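Local structure of carbohydrate kinase, FGGY (Novosphingobium aromaticivorans, 3H6E) at residues Q111-A116 with A189-W194; W152-A157 with V168-C173; D176-Q181 with V284-H289; V271-L276 with P292-R297. The protein probably acts as a carbohydrate kinase of the FGGY family, transferring a phosphoryl group to a sugar-like substrate. All blocks are in the same frame, centred on the assembly; numbering follows the deposited sequence.

Contact 1 (Q111-A116 with A189-W194)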
loop_
_atom_site.group_PDB
_atom_site.type_symbol
_atom_site.label_atom_id
_atom_site.label_comp_id
_atom_site.label_asym_id
_atom_site.label_seq_id
_atom_site.Cartn_x
_atom_site.Cartn_y
_atom_site.Cartn_z
ATOM N N GLN A 111 25.922 3.294 1.955
ATOM C CA GLN A 111 26.330 2.026 1.363
ATOM C C GLN A 111 25.190 1.366 0.564
ATOM O O GLN A 111 25.339 0.266 0.030
ATOM C CB GLN A 111 26.909 1.112 2.456
ATOM C CG GLN A 111 26.779 -0.371 2.227
ATOM C CD GLN A 111 25.435 -0.896 2.675
ATOM O OE1 GLN A 111 24.520 -0.124 2.969
ATOM N NE2 GLN A 111 25.307 -2.212 2.733
ATOM N N ARG A 112 24.065 2.069 0.459
ATOM C CA ARG A 112 22.913 1.594 -0.311
ATOM C C ARG A 112 23.164 1.588 -1.825
ATOM O O ARG A 112 24.034 2.306 -2.330
ATOM C CB ARG A 112 21.682 2.449 0.004
ATOM C CG ARG A 112 21.109 2.237 1.401
ATOM C CD ARG A 112 20.092 3.320 1.756
ATOM N NE ARG A 112 18.763 3.074 1.191
ATOM C CZ ARG A 112 18.270 3.676 0.109
ATOM N NH1 ARG A 112 18.990 4.570 -0.554
ATOM N NH2 ARG A 112 17.046 3.385 -0.312
ATOM N N ASP A 113 22.400 0.768 -2.543
ATOM C CA ASP A 113 22.466 0.727 -4.001
ATOM C C ASP A 113 21.798 1.968 -4.586
ATOM O O ASP A 113 21.071 2.661 -3.885
ATOM C CB ASP A 113 21.775 -0.529 -4.534
ATOM C CG ASP A 113 22.610 -1.771 -4.358
ATOM O OD1 ASP A 113 23.842 -1.646 -4.244
ATOM O OD2 ASP A 113 22.036 -2.876 -4.342
ATOM N N PRO A 114 22.045 2.252 -5.874
ATOM C CA PRO A 114 21.428 3.430 -6.494
ATOM C C PRO A 114 19.923 3.221 -6.660
ATOM O O PRO A 114 19.483 2.086 -6.851
ATOM C CB PRO A 114 22.100 3.499 -7.876
ATOM C CG PRO A 114 23.278 2.576 -7.806
ATOM C CD PRO A 114 22.900 1.518 -6.820
ATOM N N PHE A 115 19.150 4.298 -6.595
ATOM C CA PHE A 115 17.703 4.206 -6.745
ATOM C C PHE A 115 17.320 3.597 -8.095
ATOM O O PHE A 115 16.214 3.083 -8.267
ATOM C CB PHE A 115 17.056 5.583 -6.577
ATOM C CG PHE A 115 15.588 5.606 -6.894
ATOM C CD1 PHE A 115 15.145 5.934 -8.165
ATOM C CD2 PHE A 115 14.651 5.296 -5.921
ATOM C CE1 PHE A 115 13.795 5.958 -8.459
ATOM C CE2 PHE A 115 13.302 5.313 -6.206
ATOM C CZ PHE A 115 12.871 5.645 -7.479
ATOM N N ALA A 116 18.244 3.648 -9.046
ATOM C CA ALA A 116 17.970 3.166 -10.394
ATOM C C ALA A 116 17.918 1.640 -10.497
ATOM O O ALA A 116 17.295 1.102 -11.412
ATOM C CB ALA A 116 18.983 3.740 -11.383
ATOM N N ALA A 189 22.046 -6.422 -1.059
ATOM C CA ALA A 189 21.562 -7.518 -0.224
ATOM C C ALA A 189 22.368 -8.794 -0.453
ATOM O O ALA A 189 22.551 -9.597 0.462
ATOM C CB ALA A 189 20.085 -7.764 -0.475
ATOM N N LYS A 190 22.840 -8.979 -1.681
ATOM C CA LYS A 190 23.682 -10.124 -2.009
ATOM C C LYS A 190 25.065 -9.938 -1.391
ATOM O O LYS A 190 25.572 -10.813 -0.689
ATOM C CB LYS A 190 23.792 -10.293 -3.526
ATOM C CG LYS A 190 22.536 -10.854 -4.164
ATOM C CD LYS A 190 22.605 -10.845 -5.684
ATOM C CE LYS A 190 21.426 -11.618 -6.270
ATOM N NZ LYS A 190 21.333 -11.510 -7.754
ATOM N N ARG A 191 25.649 -8.772 -1.650
ATOM C CA ARG A 191 26.971 -8.401 -1.161
ATOM C C ARG A 191 27.137 -8.647 0.343
ATOM O O ARG A 191 28.133 -9.231 0.784
ATOM C CB ARG A 191 27.199 -6.919 -1.457
ATOM C CG ARG A 191 28.564 -6.578 -1.988
ATOM C CD ARG A 191 28.721 -5.070 -2.080
ATOM N NE ARG A 191 28.560 -4.432 -0.776
ATOM C CZ ARG A 191 27.613 -3.549 -0.483
ATOM N NH1 ARG A 191 26.735 -3.181 -1.406
ATOM N NH2 ARG A 191 27.547 -3.028 0.731
ATOM N N LEU A 192 26.158 -8.190 1.122
ATOM C CA LEU A 192 26.212 -8.272 2.579
ATOM C C LEU A 192 25.909 -9.672 3.102
ATOM O O LEU A 192 26.033 -9.936 4.298
ATOM C CB LEU A 192 25.231 -7.277 3.198
ATOM C CG LEU A 192 25.505 -5.788 2.988
ATOM C CD1 LEU A 192 24.318 -4.967 3.465
ATOM C CD2 LEU A 192 26.784 -5.357 3.698
ATOM N N GLY A 193 25.500 -10.567 2.212
ATOM C CA GLY A 193 25.131 -11.910 2.618
ATOM C C GLY A 193 23.707 -11.986 3.142
ATOM O O GLY A 193 23.289 -13.015 3.671
ATOM N N TRP A 194 22.956 -10.897 2.996
ATOM C CA TRP A 194 21.564 -10.875 3.436
ATOM C C TRP A 194 20.680 -11.761 2.561
ATOM O O TRP A 194 19.821 -12.487 3.064
ATOM C CB TRP A 194 21.016 -9.445 3.461
ATOM C CG TRP A 194 21.597 -8.590 4.558
ATOM C CD1 TRP A 194 22.407 -9.000 5.578
ATOM C CD2 TRP A 194 21.378 -7.186 4.760
ATOM N NE1 TRP A 194 22.720 -7.935 6.392
ATOM C CE2 TRP A 194 22.098 -6.812 5.913
ATOM C CE3 TRP A 194 20.648 -6.210 4.075
ATOM C CZ2 TRP A 194 22.112 -5.504 6.395
ATOM C CZ3 TRP A 194 20.661 -4.913 4.554
ATOM C CH2 TRP A 194 21.389 -4.572 5.703
#
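Gln111 meets Arg191 and Leu192 where the last turn of helix 187-191 gives way to a Schellman motif, a surface contact within the N-terminal part of the FGGY kinase fold. CG of Gln111 lies 3.1 Å from NH2 of Arg191, and CD stands at the edge of the guanidinium, in its plane. Amide and guanidinium planes are nearly perpendicular, 86° apart, as the two chains slide past each other in opposite directions. Gln111 reaches this place with CG anti to its backbone N (chi1 152°) and a bend at chi2 that folds the amide back toward the isopropyl end of Leu192. With an alanine here, Arg191 would probably lose the neighbour at its guanidinium edge and be freer to swing, and Leu192 would be left less covered.

Asp113 adds a looser charge relation, its OD1 4.3 Å from NH1 of Arg191, too far for a salt bridge. Its other oxygen, OD2, is hydrogen-bonded to the backbone N of Met188, in the first turn of the same helix. Behind these groups Gly193 N bonds Lys190 O at 2.9 Å, and the positive phi of this glycine turns the chain out of the helix, as a Schellman motif requires. Beyond it, Leu192 CD1 rests 3.5 Å above one face of the Trp194 ring, offset toward the rim.

Contact 2 (W152-A157 with V168-C173)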
loop_
_atom_site.group_PDB
_atom_site.type_symbol
_atom_site.label_atom_id
_atom_site.label_comp_id
_atom_site.label_asym_id
_atom_site.label_seq_id
_atom_site.Cartn_x
_atom_site.Cartn_y
_atom_site.Cartn_z
ATOM N N TRP A 152 7.145 -10.321 6.883
ATOM C CA TRP A 152 6.102 -10.347 7.906
ATOM C C TRP A 152 4.899 -11.202 7.503
ATOM O O TRP A 152 4.447 -12.054 8.269
ATOM C CB TRP A 152 5.676 -8.910 8.210
ATOM C CG TRP A 152 4.537 -8.740 9.177
ATOM C CD1 TRP A 152 3.358 -8.094 8.942
ATOM C CD2 TRP A 152 4.482 -9.189 10.538
ATOM N NE1 TRP A 152 2.573 -8.117 10.067
ATOM C CE2 TRP A 152 3.239 -8.784 11.061
ATOM C CE3 TRP A 152 5.361 -9.896 11.361
ATOM C CZ2 TRP A 152 2.850 -9.069 12.367
ATOM C CZ3 TRP A 152 4.973 -10.177 12.658
ATOM C CH2 TRP A 152 3.730 -9.764 13.147
ATOM N N ALA A 153 4.389 -10.982 6.297
ATOM C CA ALA A 153 3.241 -11.734 5.810
ATOM C C ALA A 153 3.519 -13.238 5.797
ATOM O O ALA A 153 2.694 -14.040 6.242
ATOM C CB ALA A 153 2.850 -11.253 4.422
ATOM N N GLN A 154 4.687 -13.613 5.281
ATOM C CA GLN A 154 5.063 -15.019 5.177
ATOM C C GLN A 154 5.345 -15.616 6.544
ATOM O O GLN A 154 5.294 -16.835 6.718
ATOM C CB GLN A 154 6.281 -15.194 4.265
ATOM C CG GLN A 154 5.960 -15.075 2.792
ATOM C CD GLN A 154 5.271 -13.768 2.462
ATOM O OE1 GLN A 154 4.114 -13.753 2.046
ATOM N NE2 GLN A 154 5.973 -12.658 2.670
ATOM N N TYR A 155 5.648 -14.761 7.516
ATOM C CA TYR A 155 5.959 -15.253 8.851
ATOM C C TYR A 155 4.769 -16.018 9.397
ATOM O O TYR A 155 4.916 -17.036 10.078
ATOM C CB TYR A 155 6.318 -14.123 9.817
ATOM C CG TYR A 155 6.234 -14.594 11.246
ATOM C CD1 TYR A 155 7.231 -15.389 11.790
ATOM C CD2 TYR A 155 5.132 -14.291 12.038
ATOM C CE1 TYR A 155 7.150 -15.847 13.090
ATOM C CE2 TYR A 155 5.044 -14.743 13.342
ATOM C CZ TYR A 155 6.057 -15.521 13.863
ATOM O OH TYR A 155 5.987 -15.979 15.159
ATOM N N TRP A 156 3.585 -15.518 9.086
ATOM C CA TRP A 156 2.366 -16.101 9.604
ATOM C C TRP A 156 2.026 -17.397 8.887
ATOM O O TRP A 156 1.411 -18.290 9.464
ATOM C CB TRP A 156 1.237 -15.074 9.536
ATOM C CG TRP A 156 1.537 -13.920 10.426
ATOM C CD1 TRP A 156 1.896 -12.658 10.050
ATOM C CD2 TRP A 156 1.568 -13.938 11.858
ATOM N NE1 TRP A 156 2.122 -11.882 11.162
ATOM C CE2 TRP A 156 1.929 -12.645 12.285
ATOM C CE3 TRP A 156 1.314 -14.920 12.822
ATOM C CZ2 TRP A 156 2.037 -12.306 13.634
ATOM C CZ3 TRP A 156 1.425 -14.584 14.158
ATOM C CH2 TRP A 156 1.785 -13.288 14.552
ATOM N N ALA A 157 2.451 -17.503 7.633
ATOM C CA ALA A 157 2.262 -18.734 6.873
ATOM C C ALA A 157 3.219 -19.833 7.345
ATOM O O ALA A 157 3.038 -20.997 7.015
ATOM C CB ALA A 157 2.418 -18.483 5.377
ATOM N N VAL A 168 7.500 -12.117 -3.150
ATOM C CA VAL A 168 8.140 -10.995 -3.833
ATOM C C VAL A 168 7.584 -9.598 -3.506
ATOM O O VAL A 168 8.346 -8.633 -3.458
ATOM C CB VAL A 168 8.165 -11.210 -5.367
ATOM C CG1 VAL A 168 6.813 -10.913 -5.974
ATOM C CG2 VAL A 168 9.232 -10.341 -6.004
ATOM N N THR A 169 6.275 -9.486 -3.275
ATOM C CA THR A 169 5.643 -8.173 -3.094
ATOM C C THR A 169 6.063 -7.451 -1.817
ATOM O O THR A 169 6.097 -6.224 -1.786
ATOM C CB THR A 169 4.097 -8.243 -3.152
ATOM O OG1 THR A 169 3.595 -8.967 -2.019
ATOM C CG2 THR A 169 3.638 -8.913 -4.435
ATOM N N SER A 170 6.357 -8.203 -0.762
ATOM C CA SER A 170 6.866 -7.597 0.461
ATOM C C SER A 170 8.293 -7.106 0.238
ATOM O O SER A 170 8.683 -6.066 0.759
ATOM C CB SER A 170 6.821 -8.581 1.631
ATOM O OG SER A 170 5.503 -8.748 2.123
ATOM N N LEU A 171 9.061 -7.859 -0.544
ATOM C CA LEU A 171 10.442 -7.494 -0.854
ATOM C C LEU A 171 10.495 -6.261 -1.747
ATOM O O LEU A 171 11.450 -5.488 -1.699
ATOM C CB LEU A 171 11.174 -8.651 -1.540
ATOM C CG LEU A 171 11.265 -9.981 -0.792
ATOM C CD1 LEU A 171 11.767 -11.085 -1.715
ATOM C CD2 LEU A 171 12.148 -9.862 0.450
ATOM N N GLY A 172 9.468 -6.082 -2.569
ATOM C CA GLY A 172 9.426 -4.952 -3.479
ATOM C C GLY A 172 8.871 -3.686 -2.851
ATOM O O GLY A 172 8.724 -2.667 -3.522
ATOM N N CYS A 173 8.564 -3.750 -1.560
ATOM C CA CYS A 173 7.986 -2.613 -0.846
ATOM C C CYS A 173 9.077 -1.727 -0.237
ATOM O O CYS A 173 9.275 -1.714 0.979
ATOM C CB CYS A 173 7.025 -3.109 0.242
ATOM S SG CYS A 173 6.096 -1.811 1.086
#
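Ala153 and Ser170 mark the closest approach of the two backbones, their CA atoms 7.7 Å apart where helix 152-159 passes the short helix 168-171. The second segment is a compact turn: Gly172 N bonds Val168 O at 2.9 Å, and Cys173 N follows with a bond to Ser170 O as the chain leaves the helix. No hydrogen bond joins the segments, and they bury just 68 Å² between them, so this is a light touch inside a well-packed interior.

Small side chains make such spacing possible. The methyl of Ala153 points toward the other helix, its CB 4.3 Å from OG of Ser170. That hydroxyl is held forward with OG anti to the carbonyl carbon (chi1 -75°). Gln154, the next residue along the helix, reaches in as well; its chain bends at chi2 (55°), which brings the amide round to the same serine, CD standing 5.0 Å from OG.

The aromatic residues of helix 152-159 serve its other sides. Tyr155 CD2 sits 3.5 Å over the centre of one face of the Trp156 ring, while Trp156 also packs on Thr53 and Leu57 of helix 50-63. Trp152 NE1 is hydrogen-bonded to Leu13 O. On the far segment, Thr169 OG1 is tied to Glu167 and to the backbone N of His232, and Ser170 also touches His232. The pairing thus belongs to the helical layer laid against the sheet containing strand 226-232, in the N-terminal actin-like ATPase domain of FGGY kinases.

Contact 3 (D176-Q181 with V284-H289)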
loop_
_atom_site.group_PDB
_atom_site.type_symbol
_atom_site.label_atom_id
_atom_site.label_comp_id
_atom_site.label_asym_id
_atom_site.label_seq_id
_atom_site.Cartn_x
_atom_site.Cartn_y
_atom_site.Cartn_z
ATOM N N ASP A 176 15.072 -1.987 -0.145
ATOM C CA ASP A 176 16.495 -1.950 -0.488
ATOM C C ASP A 176 17.047 -3.341 -0.804
ATOM O O ASP A 176 18.202 -3.477 -1.203
ATOM C CB ASP A 176 17.322 -1.308 0.632
ATOM C CG ASP A 176 16.956 0.137 0.870
ATOM O OD1 ASP A 176 16.289 0.732 0.001
ATOM O OD2 ASP A 176 17.336 0.684 1.925
ATOM N N LEU A 177 16.218 -4.369 -0.629
ATOM C CA LEU A 177 16.653 -5.749 -0.840
ATOM C C LEU A 177 16.297 -6.275 -2.227
ATOM O O LEU A 177 16.617 -7.415 -2.557
ATOM C CB LEU A 177 16.034 -6.679 0.208
ATOM C CG LEU A 177 15.981 -6.235 1.671
ATOM C CD1 LEU A 177 15.741 -7.440 2.555
ATOM C CD2 LEU A 177 17.261 -5.525 2.084
ATOM N N TRP A 178 15.640 -5.455 -3.040
ATOM C CA TRP A 178 15.107 -5.951 -4.302
ATOM C C TRP A 178 15.510 -5.163 -5.546
ATOM O O TRP A 178 15.606 -3.937 -5.526
ATOM C CB TRP A 178 13.580 -6.077 -4.234
ATOM C CG TRP A 178 13.050 -7.053 -5.233
ATOM C CD1 TRP A 178 12.201 -6.795 -6.266
ATOM C CD2 TRP A 178 13.361 -8.449 -5.307
ATOM N NE1 TRP A 178 11.954 -7.944 -6.972
ATOM C CE2 TRP A 178 12.659 -8.974 -6.408
ATOM C CE3 TRP A 178 14.169 -9.304 -4.550
ATOM C CZ2 TRP A 178 12.733 -10.318 -6.768
ATOM C CZ3 TRP A 178 14.243 -10.636 -4.909
ATOM C CH2 TRP A 178 13.528 -11.132 -6.009
ATOM N N ASP A 179 15.741 -5.899 -6.628
ATOM C CA ASP A 179 15.997 -5.317 -7.933
ATOM C C ASP A 179 14.777 -5.582 -8.804
ATOM O O ASP A 179 14.650 -6.655 -9.399
ATOM C CB ASP A 179 17.245 -5.949 -8.552
ATOM C CG ASP A 179 17.669 -5.275 -9.845
ATOM O OD1 ASP A 179 16.815 -4.664 -10.524
ATOM O OD2 ASP A 179 18.867 -5.366 -10.187
ATOM N N PRO A 180 13.863 -4.603 -8.872
ATOM C CA PRO A 180 12.577 -4.769 -9.558
ATOM C C PRO A 180 12.740 -5.183 -11.014
ATOM O O PRO A 180 12.212 -6.218 -11.412
ATOM C CB PRO A 180 11.950 -3.377 -9.465
ATOM C CG PRO A 180 12.581 -2.763 -8.268
ATOM C CD PRO A 180 13.992 -3.273 -8.257
ATOM N N GLN A 181 13.459 -4.386 -11.795
ATOM C CA GLN A 181 13.680 -4.713 -13.202
ATOM C C GLN A 181 14.289 -6.102 -13.371
ATOM O O GLN A 181 13.827 -6.895 -14.196
ATOM C CB GLN A 181 14.574 -3.668 -13.872
ATOM C CG GLN A 181 13.877 -2.351 -14.151
ATOM C CD GLN A 181 12.699 -2.500 -15.095
ATOM O OE1 GLN A 181 11.796 -1.664 -15.110
ATOM N NE2 GLN A 181 12.702 -3.566 -15.888
ATOM N N VAL A 284 9.305 2.045 -6.885
ATOM C CA VAL A 284 8.946 0.867 -7.655
ATOM C C VAL A 284 8.562 -0.306 -6.771
ATOM O O VAL A 284 9.397 -0.856 -6.059
ATOM C CB VAL A 284 10.080 0.417 -8.585
ATOM C CG1 VAL A 284 9.590 -0.728 -9.472
ATOM C CG2 VAL A 284 10.582 1.588 -9.422
ATOM N N ASN A 285 7.289 -0.674 -6.826
ATOM C CA ASN A 285 6.797 -1.867 -6.166
ATOM C C ASN A 285 6.785 -3.025 -7.147
ATOM O O ASN A 285 7.185 -2.876 -8.301
ATOM C CB ASN A 285 5.397 -1.628 -5.605
ATOM C CG ASN A 285 5.387 -0.602 -4.483
ATOM O OD1 ASN A 285 6.137 -0.723 -3.511
ATOM N ND2 ASN A 285 4.538 0.417 -4.613
ATOM N N VAL A 286 6.321 -4.177 -6.684
ATOM C CA VAL A 286 6.306 -5.387 -7.487
ATOM C C VAL A 286 4.969 -6.080 -7.289
ATOM O O VAL A 286 4.448 -6.113 -6.172
ATOM C CB VAL A 286 7.441 -6.337 -7.058
ATOM C CG1 VAL A 286 7.262 -7.697 -7.682
ATOM C CG2 VAL A 286 8.796 -5.752 -7.435
ATOM N N ASP A 287 4.398 -6.622 -8.361
ATOM C CA ASP A 287 3.138 -7.350 -8.233
ATOM C C ASP A 287 3.373 -8.812 -7.866
ATOM O O ASP A 287 4.514 -9.272 -7.820
ATOM C CB ASP A 287 2.273 -7.219 -9.494
ATOM C CG ASP A 287 2.899 -7.859 -10.720
ATOM O OD1 ASP A 287 3.754 -8.759 -10.581
ATOM O OD2 ASP A 287 2.517 -7.461 -11.838
ATOM N N VAL A 288 2.292 -9.536 -7.596
ATOM C CA VAL A 288 2.403 -10.927 -7.168
ATOM C C VAL A 288 3.116 -11.784 -8.211
ATOM O O VAL A 288 3.549 -12.897 -7.917
ATOM C CB VAL A 288 1.029 -11.534 -6.848
ATOM C CG1 VAL A 288 0.363 -10.759 -5.726
ATOM C CG2 VAL A 288 0.157 -11.553 -8.094
ATOM N N HIS A 289 3.241 -11.250 -9.423
ATOM C CA HIS A 289 3.928 -11.943 -10.510
ATOM C C HIS A 289 5.384 -11.517 -10.624
ATOM O O HIS A 289 6.115 -12.021 -11.473
ATOM C CB HIS A 289 3.225 -11.687 -11.846
ATOM C CG HIS A 289 1.851 -12.271 -11.932
ATOM N ND1 HIS A 289 0.719 -11.562 -11.593
ATOM C CD2 HIS A 289 1.427 -13.499 -12.316
ATOM C CE1 HIS A 289 -0.345 -12.327 -11.766
ATOM N NE2 HIS A 289 0.058 -13.508 -12.202
#
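Asp176 OD1, at the head of the segment whose Trp178 and Pro180 press on Val284 and Val286, is gripped twice: by Arg112 NH2 in a salt bridge and by Ser120 OG in a hydrogen bond. The second carboxylate oxygen is bonded to the hydroxyl of Tyr108, so both oxygens of this buried acid are engaged, and the bonds together fix its rotation.

The contact that follows is wholly apolar. Pro180 offers the flank of its ring, CB lying 3.5 Å from CG1 of Val284 and CG close behind at 3.8 Å. Val284 presents this methyl because CG1 is anti to its backbone N (chi1 -174°). Two residues along the strand, Val286 extends its CG2 methyl, which comes within 3.7 Å of CD1 of Trp178 and 3.9 Å of NE1 on the same five-membered ring. Indole and valine side chains cross at about a right angle. The same CG2 lies 4.4 Å from CB of Pro180, so one methyl of Val286 serves both partners.

Helix 168-171 backs this arrangement: Val168 touches both Trp178 and Val286, and Leu171 packs on Trp178. Phe185, on strand 184-185 that pairs with 178-179, meets the indole edge-to-face. Strand 282-286 is an outer strand of the C-terminal seven-stranded sheet and runs beside strand 292-298, whose Pro292 packs against Val284; the contact therefore joins the N-terminal and C-terminal parts of the kinase.

Contact 4 (V271-L276 with P292-R297)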
loop_
_atom_site.group_PDB
_atom_site.type_symbol
_atom_site.label_atom_id
_atom_site.label_comp_id
_atom_site.label_asym_id
_atom_site.label_seq_id
_atom_site.Cartn_x
_atom_site.Cartn_y
_atom_site.Cartn_z
ATOM N N VAL A 271 8.220 -1.146 -18.783
ATOM C CA VAL A 271 8.556 0.255 -18.568
ATOM C C VAL A 271 9.982 0.407 -18.032
ATOM O O VAL A 271 10.554 -0.527 -17.466
ATOM C CB VAL A 271 7.546 0.951 -17.629
ATOM C CG1 VAL A 271 6.147 0.868 -18.207
ATOM C CG2 VAL A 271 7.577 0.318 -16.257
ATOM N N ASP A 272 10.553 1.589 -18.228
ATOM C CA ASP A 272 11.924 1.861 -17.821
ATOM C C ASP A 272 11.940 2.548 -16.464
ATOM O O ASP A 272 12.060 3.770 -16.381
ATOM C CB ASP A 272 12.614 2.742 -18.866
ATOM C CG ASP A 272 14.112 2.831 -18.660
ATOM O OD1 ASP A 272 14.596 2.338 -17.618
ATOM O OD2 ASP A 272 14.805 3.390 -19.539
ATOM N N THR A 273 11.822 1.759 -15.403
ATOM C CA THR A 273 11.732 2.304 -14.049
ATOM C C THR A 273 13.040 2.921 -13.547
ATOM O O THR A 273 13.020 3.819 -12.703
ATOM C CB THR A 273 11.245 1.242 -13.046
ATOM O OG1 THR A 273 11.966 0.022 -13.253
ATOM C CG2 THR A 273 9.763 0.980 -13.238
ATOM N N ALA A 274 14.166 2.444 -14.069
ATOM C CA ALA A 274 15.474 2.981 -13.699
ATOM C C ALA A 274 15.569 4.479 -13.978
ATOM O O ALA A 274 16.462 5.159 -13.482
ATOM C CB ALA A 274 16.575 2.237 -14.430
ATOM N N THR A 275 14.633 4.988 -14.769
ATOM C CA THR A 275 14.647 6.386 -15.176
ATOM C C THR A 275 13.761 7.279 -14.290
ATOM O O THR A 275 13.748 8.503 -14.444
ATOM C CB THR A 275 14.191 6.524 -16.639
ATOM O OG1 THR A 275 14.746 7.716 -17.204
ATOM C CG2 THR A 275 12.669 6.572 -16.726
ATOM N N LEU A 276 13.030 6.665 -13.361
ATOM C CA LEU A 276 12.099 7.393 -12.498
ATOM C C LEU A 276 12.807 8.355 -11.546
ATOM O O LEU A 276 13.891 8.064 -11.057
ATOM C CB LEU A 276 11.229 6.418 -11.701
ATOM C CG LEU A 276 10.156 5.657 -12.481
ATOM C CD1 LEU A 276 9.616 4.495 -11.664
ATOM C CD2 LEU A 276 9.033 6.598 -12.908
ATOM N N PRO A 292 7.311 -5.230 -12.229
ATOM C CA PRO A 292 7.423 -3.902 -11.613
ATOM C C PRO A 292 6.106 -3.123 -11.596
ATOM O O PRO A 292 5.349 -3.119 -12.567
ATOM C CB PRO A 292 8.458 -3.196 -12.495
ATOM C CG PRO A 292 9.287 -4.304 -13.050
ATOM C CD PRO A 292 8.337 -5.452 -13.261
ATOM N N VAL A 293 5.852 -2.467 -10.469
ATOM C CA VAL A 293 4.667 -1.647 -10.277
ATOM C C VAL A 293 5.090 -0.208 -10.024
ATOM O O VAL A 293 5.284 0.194 -8.875
ATOM C CB VAL A 293 3.849 -2.142 -9.077
ATOM C CG1 VAL A 293 2.704 -1.182 -8.765
ATOM C CG2 VAL A 293 3.341 -3.556 -9.327
ATOM N N PRO A 294 5.251 0.571 -11.102
ATOM C CA PRO A 294 5.669 1.970 -10.980
ATOM C C PRO A 294 4.715 2.743 -10.078
ATOM O O PRO A 294 3.498 2.624 -10.220
ATOM C CB PRO A 294 5.586 2.485 -12.419
ATOM C CG PRO A 294 5.783 1.273 -13.260
ATOM C CD PRO A 294 5.121 0.152 -12.506
ATOM N N SER A 295 5.272 3.527 -9.157
ATOM C CA SER A 295 4.468 4.221 -8.161
ATOM C C SER A 295 4.895 5.671 -7.968
ATOM O O SER A 295 6.066 6.007 -8.105
ATOM C CB SER A 295 4.545 3.486 -6.823
ATOM O OG SER A 295 4.379 2.089 -7.009
ATOM N N ALA A 296 3.929 6.523 -7.645
ATOM C CA ALA A 296 4.205 7.912 -7.306
ATOM C C ALA A 296 3.225 8.353 -6.234
ATOM O O ALA A 296 2.020 8.150 -6.376
ATOM C CB ALA A 296 4.079 8.795 -8.528
ATOM N N ARG A 297 3.731 8.940 -5.156
ATOM C CA ARG A 297 2.850 9.451 -4.112
ATOM C C ARG A 297 3.049 10.925 -3.777
ATOM O O ARG A 297 4.012 11.566 -4.206
ATOM C CB ARG A 297 2.918 8.605 -2.826
ATOM C CG ARG A 297 4.056 7.598 -2.734
ATOM C CD ARG A 297 5.414 8.255 -2.570
ATOM N NE ARG A 297 5.731 8.658 -1.197
ATOM C CZ ARG A 297 6.163 7.827 -0.248
ATOM N NH1 ARG A 297 6.293 6.534 -0.508
ATOM N NH2 ARG A 297 6.452 8.283 0.966
#
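Val271 and Thr273 both turn their methyl groups onto the ring of Pro294, where a loop containing a short 3-10 turn folds over strand 292-298 of the C-terminal seven-stranded sheet. The two approaches differ. Val271 and Pro294 cross obliquely, with CG2 of the valine 3.6 Å from CG of the proline; Thr273 comes at about a right angle, its CG2 4.0 Å from that same CG. Pro294 CG is thus the shared point of the contact. Thr273 CG2 is also 4.4 Å from Pro292 CB, which spreads its packing over two prolines on one side of the strand.

Thr273 can face the prolines with carbon because its first torsion (chi1 46°) sends the hydroxyl elsewhere: OG1 probably hydrogen-bonds the side-chain amide of Gln181. The turn itself is closed by Leu276 N bonding Thr273 O at 2.9 Å. Further along, Leu276 and Thr273 both touch Val284 on the neighbouring strand 282-286, while Pro294 is also packed by Pro267 and Ile385. The strand's other side carries polar detail: Ser295 OG donates to Val293 O at 2.8 Å, with a C=O...OG angle of 142° and the donor tilted 32° from the carbonyl plane.

Contacts 1 and 2 lie in the N-terminal part of the chain, contact 4 in the C-terminal part, and contact 3 joins the two. Along the sequence, both segments of contact 2 fall between those of contact 1, whereas contacts 3 and 4 alternate their segments and share the seven-stranded sheet through adjacent strands 282-286 and 292-298, centres about 10 Å apart. Contact 2 touches contact 3, about 12 Å away between centres, through helix 168-171; contact 1 touches it too, at about 14 Å, where Leu177 packs on Ala189 and Trp194. Contact 1 also meets contact 4 where Phe115 and Ala116 pack on 271-276, a second place where the N-terminal and C-terminal parts meet.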